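Local atomic coordinates of phenol hydroxylase component phO (Pseudomonas stutzeri, PDB entry 3U52), a protein that probably serves as a small subunit of the multicomponent phenol hydroxylase, a bacterial monooxygenase that hydroxylates phenol. Residues A91-E95 and Q96-H100; L42-Q45 and P46-F50. All blocks are in the same frame, centred on the assembly; numbering follows the deposited sequence.

Overall arrangement
Contact 2 comes first along the chain. Residues 42-50 leave strand 40-44, an outermost strand of the mixed sheet within this chain, turn at Pro46 and Gly47, and enter helix 50-62. Contact 1 follows much later, in the loop between strands 83-85 and 102-107, where residues 91-100 make a second tight turn. The two are in series, and neither encloses the other. They still meet in space, with centres about 8 Å apart. Leu93 N probably hydrogen-bonds to Met48 O, and Lys94 N to Pro46 O, while Leu93 packs on Val44. Together they tie the loop leading to strand 102-107 to the connection from strand to helix.

Contact 1. Residues A91-E95 and Q96-H100; sequences ASLKE and QGIDH
Leu93 and Ile98 meet across a tight turn by backbone and side chain. The backbone bonds set its shape. Ile98 N donates to Leu93 O at 3.1 Å, with the donor tilted from the carbonyl plane. Gly97 N gives a second bond to Lys94 O, also 3.1 Å, reaching it from above the carbonyl plane, 66° out. This bond closes the type I turn Lys94-Gly97. Leu93 O also receives a weak bond from Gln96 N within the turn, whereas Ile98 lies past it. Gly97 has a positive phi of 91°, where a side chain would press on the preceding carbonyl.

Side-chain bonds brace its start. Ser92 OG accepts from Glu95 N at 3.1 Å, an ST motif. In return, Glu95 OE1 takes a weak bond from Ser92 N. The Glu95 chain, extended beyond CG, runs back alongside Ser92.

The other contacts are van der Waals, two of them carbon against carbonyl oxygen. Gln96 CG lies 3.2 Å from Ser92 O, placed there by a chi1 of 53° that sets it between its own backbone N and carbonyl carbon. Ile98 CB lies 3.5 Å from Leu93 O, beside the bond made by its N. Leu93 CG touches Ile98 CG2 at 4.3 Å. Phe50, at the start of helix 50-62, packs on Leu93, Gln96 and Ile98.

The chemistry implies a turn closed by its own backbone bonds and tied through Leu93 and Lys94 to the loop before helix 50-62. One carbonyl takes a good and a weak N-H, a weak return bond reinforces that of Ser92, and apolar side chains face the interior.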
# COMPACT_ATOMS: atom_id res chain seq x y z
N ALA E 91 -21.46 -30.09 -63.23
CA ALA E 91 -20.05 -30.50 -63.25
C ALA E 91 -19.38 -30.34 -61.87
O ALA E 91 -19.70 -29.40 -61.13
CB ALA E 91 -19.29 -29.73 -64.26
N SER E 92 -18.45 -31.23 -61.56
CA SER E 92 -17.80 -31.20 -60.26
C SER E 92 -17.00 -29.90 -60.09
O SER E 92 -16.67 -29.21 -61.06
CB SER E 92 -16.90 -32.44 -60.05
OG SER E 92 -15.63 -32.26 -60.66
N LEU E 93 -16.68 -29.57 -58.84
CA LEU E 93 -15.83 -28.41 -58.55
C LEU E 93 -14.48 -28.55 -59.24
O LEU E 93 -14.01 -27.63 -59.92
CB LEU E 93 -15.67 -28.24 -57.03
CG LEU E 93 -16.67 -27.33 -56.28
CD1 LEU E 93 -18.03 -27.08 -56.94
CD2 LEU E 93 -16.82 -27.73 -54.82
N LYS E 94 -13.86 -29.71 -59.09
CA LYS E 94 -12.51 -29.95 -59.59
C LYS E 94 -12.40 -29.89 -61.14
O LYS E 94 -11.44 -29.32 -61.67
CB LYS E 94 -12.01 -31.30 -59.07
CG LYS E 94 -10.59 -31.63 -59.50
CD LYS E 94 -10.08 -32.92 -58.91
CE LYS E 94 -8.54 -32.95 -58.99
NZ LYS E 94 -7.91 -34.13 -58.30
N GLU E 95 -13.37 -30.47 -61.85
CA GLU E 95 -13.33 -30.44 -63.33
C GLU E 95 -13.49 -29.05 -63.95
O GLU E 95 -12.98 -28.79 -65.04
CB GLU E 95 -14.27 -31.48 -63.96
CG GLU E 95 -15.69 -31.42 -63.53
CD GLU E 95 -16.58 -32.41 -64.28
OE1 GLU E 95 -17.12 -33.36 -63.65
OE2 GLU E 95 -16.76 -32.22 -65.51
N GLN E 96 -14.14 -28.13 -63.24
CA GLN E 96 -14.20 -26.76 -63.72
C GLN E 96 -13.10 -25.82 -63.19
O GLN E 96 -13.14 -24.62 -63.45
CB GLN E 96 -15.61 -26.19 -63.62
CG GLN E 96 -16.27 -26.29 -62.29
CD GLN E 96 -17.76 -26.12 -62.38
OE1 GLN E 96 -18.51 -26.91 -61.85
NE2 GLN E 96 -18.19 -25.08 -63.06
N GLY E 97 -12.09 -26.36 -62.51
CA GLY E 97 -10.92 -25.54 -62.15
C GLY E 97 -11.01 -24.84 -60.80
O GLY E 97 -10.20 -23.95 -60.49
N ILE E 98 -11.99 -25.23 -59.99
CA ILE E 98 -12.13 -24.68 -58.63
C ILE E 98 -11.22 -25.54 -57.73
O ILE E 98 -11.60 -26.62 -57.30
CB ILE E 98 -13.60 -24.65 -58.21
CG1 ILE E 98 -14.39 -23.70 -59.13
CG2 ILE E 98 -13.78 -24.20 -56.73
CD1 ILE E 98 -15.88 -23.94 -59.05
N ASP E 99 -10.00 -25.07 -57.55
CA ASP E 99 -8.96 -25.83 -56.86
C ASP E 99 -8.80 -25.35 -55.39
O ASP E 99 -9.57 -24.49 -54.92
CB ASP E 99 -7.64 -25.77 -57.63
CG ASP E 99 -7.02 -24.38 -57.66
OD1 ASP E 99 -7.35 -23.48 -56.81
OD2 ASP E 99 -6.15 -24.19 -58.54
N HIS E 100 -7.86 -25.95 -54.66
CA HIS E 100 -7.74 -25.73 -53.21
C HIS E 100 -7.39 -24.26 -52.94
O HIS E 100 -6.55 -23.69 -53.62
CB HIS E 100 -6.71 -26.71 -52.65
CG HIS E 100 -6.38 -26.54 -51.21
ND1 HIS E 100 -7.29 -26.76 -50.20
CD2 HIS E 100 -5.22 -26.20 -50.60
CE1 HIS E 100 -6.70 -26.58 -49.03
NE2 HIS E 100 -5.44 -26.23 -49.25

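Contact 2. Residues L42-Q45 and P46-F50; sequences LLVQ and PGMTF
Val44 touches Met48 across the bend that ends strand 40-44. Its CG2 methyl lies 3.9 Å from Met48 SD, and the two side chains cross at about a right angle. On the backbone, Val44 O sits 3.5 Å from Pro46 CD, so the proline ring packs beside the last strand residue. Leu53 and Ile57 of helix 50-62 also touch Val44.

Gln45 follows and supplies the main bond. Its O accepts from Met48 N at 2.9 Å with an N-H...O angle of 167°. The hydrogen bond is nearly straight at the proton, yet the donor stands 48° out of the carbonyl plane. Met48 CG is 3.4 Å from the same oxygen. A chi1 of 80° sets CG between the backbone N and the carbonyl carbon, beyond the oxygen end of the Gln45 carbonyl, and the chain then carries the sulfur to Val44. The buried Gln45 N has no hydrogen-bond partner in the model.

Past the turn, Thr49 OG1 accepts from Ala52 N. The arrangement is a type I beta turn from Gln45 to Met48, leading from strand 40-44, outermost in the sheet of this chain, to a helix N-capped by Thr49.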
# COMPACT_ATOMS: atom_id res chain seq x y z
N LEU E 42 -14.84 -22.46 -46.49
CA LEU E 42 -15.56 -23.73 -46.53
C LEU E 42 -14.61 -24.94 -46.80
O LEU E 42 -13.54 -24.78 -47.44
CB LEU E 42 -16.64 -23.65 -47.62
CG LEU E 42 -17.47 -22.36 -47.61
CD1 LEU E 42 -18.10 -22.19 -49.00
CD2 LEU E 42 -18.55 -22.42 -46.55
N LEU E 43 -14.99 -26.11 -46.28
CA LEU E 43 -14.33 -27.38 -46.57
C LEU E 43 -15.35 -28.20 -47.33
O LEU E 43 -16.46 -28.47 -46.84
CB LEU E 43 -13.95 -28.12 -45.29
CG LEU E 43 -12.93 -29.25 -45.56
CD1 LEU E 43 -11.56 -28.69 -45.87
CD2 LEU E 43 -12.84 -30.25 -44.42
N VAL E 44 -14.91 -28.63 -48.50
CA VAL E 44 -15.79 -29.02 -49.60
C VAL E 44 -15.17 -30.26 -50.30
O VAL E 44 -13.94 -30.43 -50.31
CB VAL E 44 -15.85 -27.75 -50.50
CG1 VAL E 44 -15.12 -27.85 -51.82
CG2 VAL E 44 -17.15 -27.07 -50.50
N GLN E 45 -16.03 -31.13 -50.84
CA GLN E 45 -15.55 -32.32 -51.59
C GLN E 45 -15.31 -31.88 -53.03
O GLN E 45 -16.25 -31.44 -53.69
CB GLN E 45 -16.57 -33.49 -51.54
CG GLN E 45 -17.57 -33.53 -50.31
CD GLN E 45 -17.11 -34.38 -49.10
OE1 GLN E 45 -16.15 -35.17 -49.19
NE2 GLN E 45 -17.80 -34.21 -47.94
N PRO E 46 -14.07 -32.00 -53.54
CA PRO E 46 -13.76 -31.59 -54.92
C PRO E 46 -14.67 -32.28 -55.98
O PRO E 46 -14.85 -31.77 -57.09
CB PRO E 46 -12.29 -32.00 -55.09
CG PRO E 46 -11.95 -32.87 -53.90
CD PRO E 46 -12.90 -32.57 -52.84
N GLY E 47 -15.29 -33.39 -55.60
CA GLY E 47 -16.23 -34.07 -56.49
C GLY E 47 -17.66 -33.56 -56.49
O GLY E 47 -18.44 -33.91 -57.39
N MET E 48 -18.04 -32.72 -55.51
CA MET E 48 -19.44 -32.27 -55.47
C MET E 48 -19.70 -31.36 -56.66
O MET E 48 -18.78 -30.77 -57.20
CB MET E 48 -19.77 -31.59 -54.14
CG MET E 48 -19.32 -30.13 -54.05
SD MET E 48 -19.58 -29.37 -52.41
CE MET E 48 -21.31 -29.55 -52.11
N THR E 49 -20.95 -31.29 -57.10
CA THR E 49 -21.28 -30.48 -58.28
C THR E 49 -21.40 -29.01 -57.87
O THR E 49 -21.68 -28.71 -56.72
CB THR E 49 -22.62 -30.93 -58.93
OG1 THR E 49 -23.68 -30.80 -57.99
CG2 THR E 49 -22.56 -32.40 -59.38
N PHE E 50 -21.22 -28.11 -58.82
CA PHE E 50 -21.44 -26.70 -58.54
C PHE E 50 -22.85 -26.45 -58.00
O PHE E 50 -23.00 -25.63 -57.11
CB PHE E 50 -21.14 -25.81 -59.75
CG PHE E 50 -20.90 -24.38 -59.37
CD1 PHE E 50 -21.98 -23.49 -59.21
CD2 PHE E 50 -19.61 -23.93 -59.08
CE1 PHE E 50 -21.77 -22.15 -58.81
CE2 PHE E 50 -19.40 -22.61 -58.69
CZ PHE E 50 -20.48 -21.72 -58.56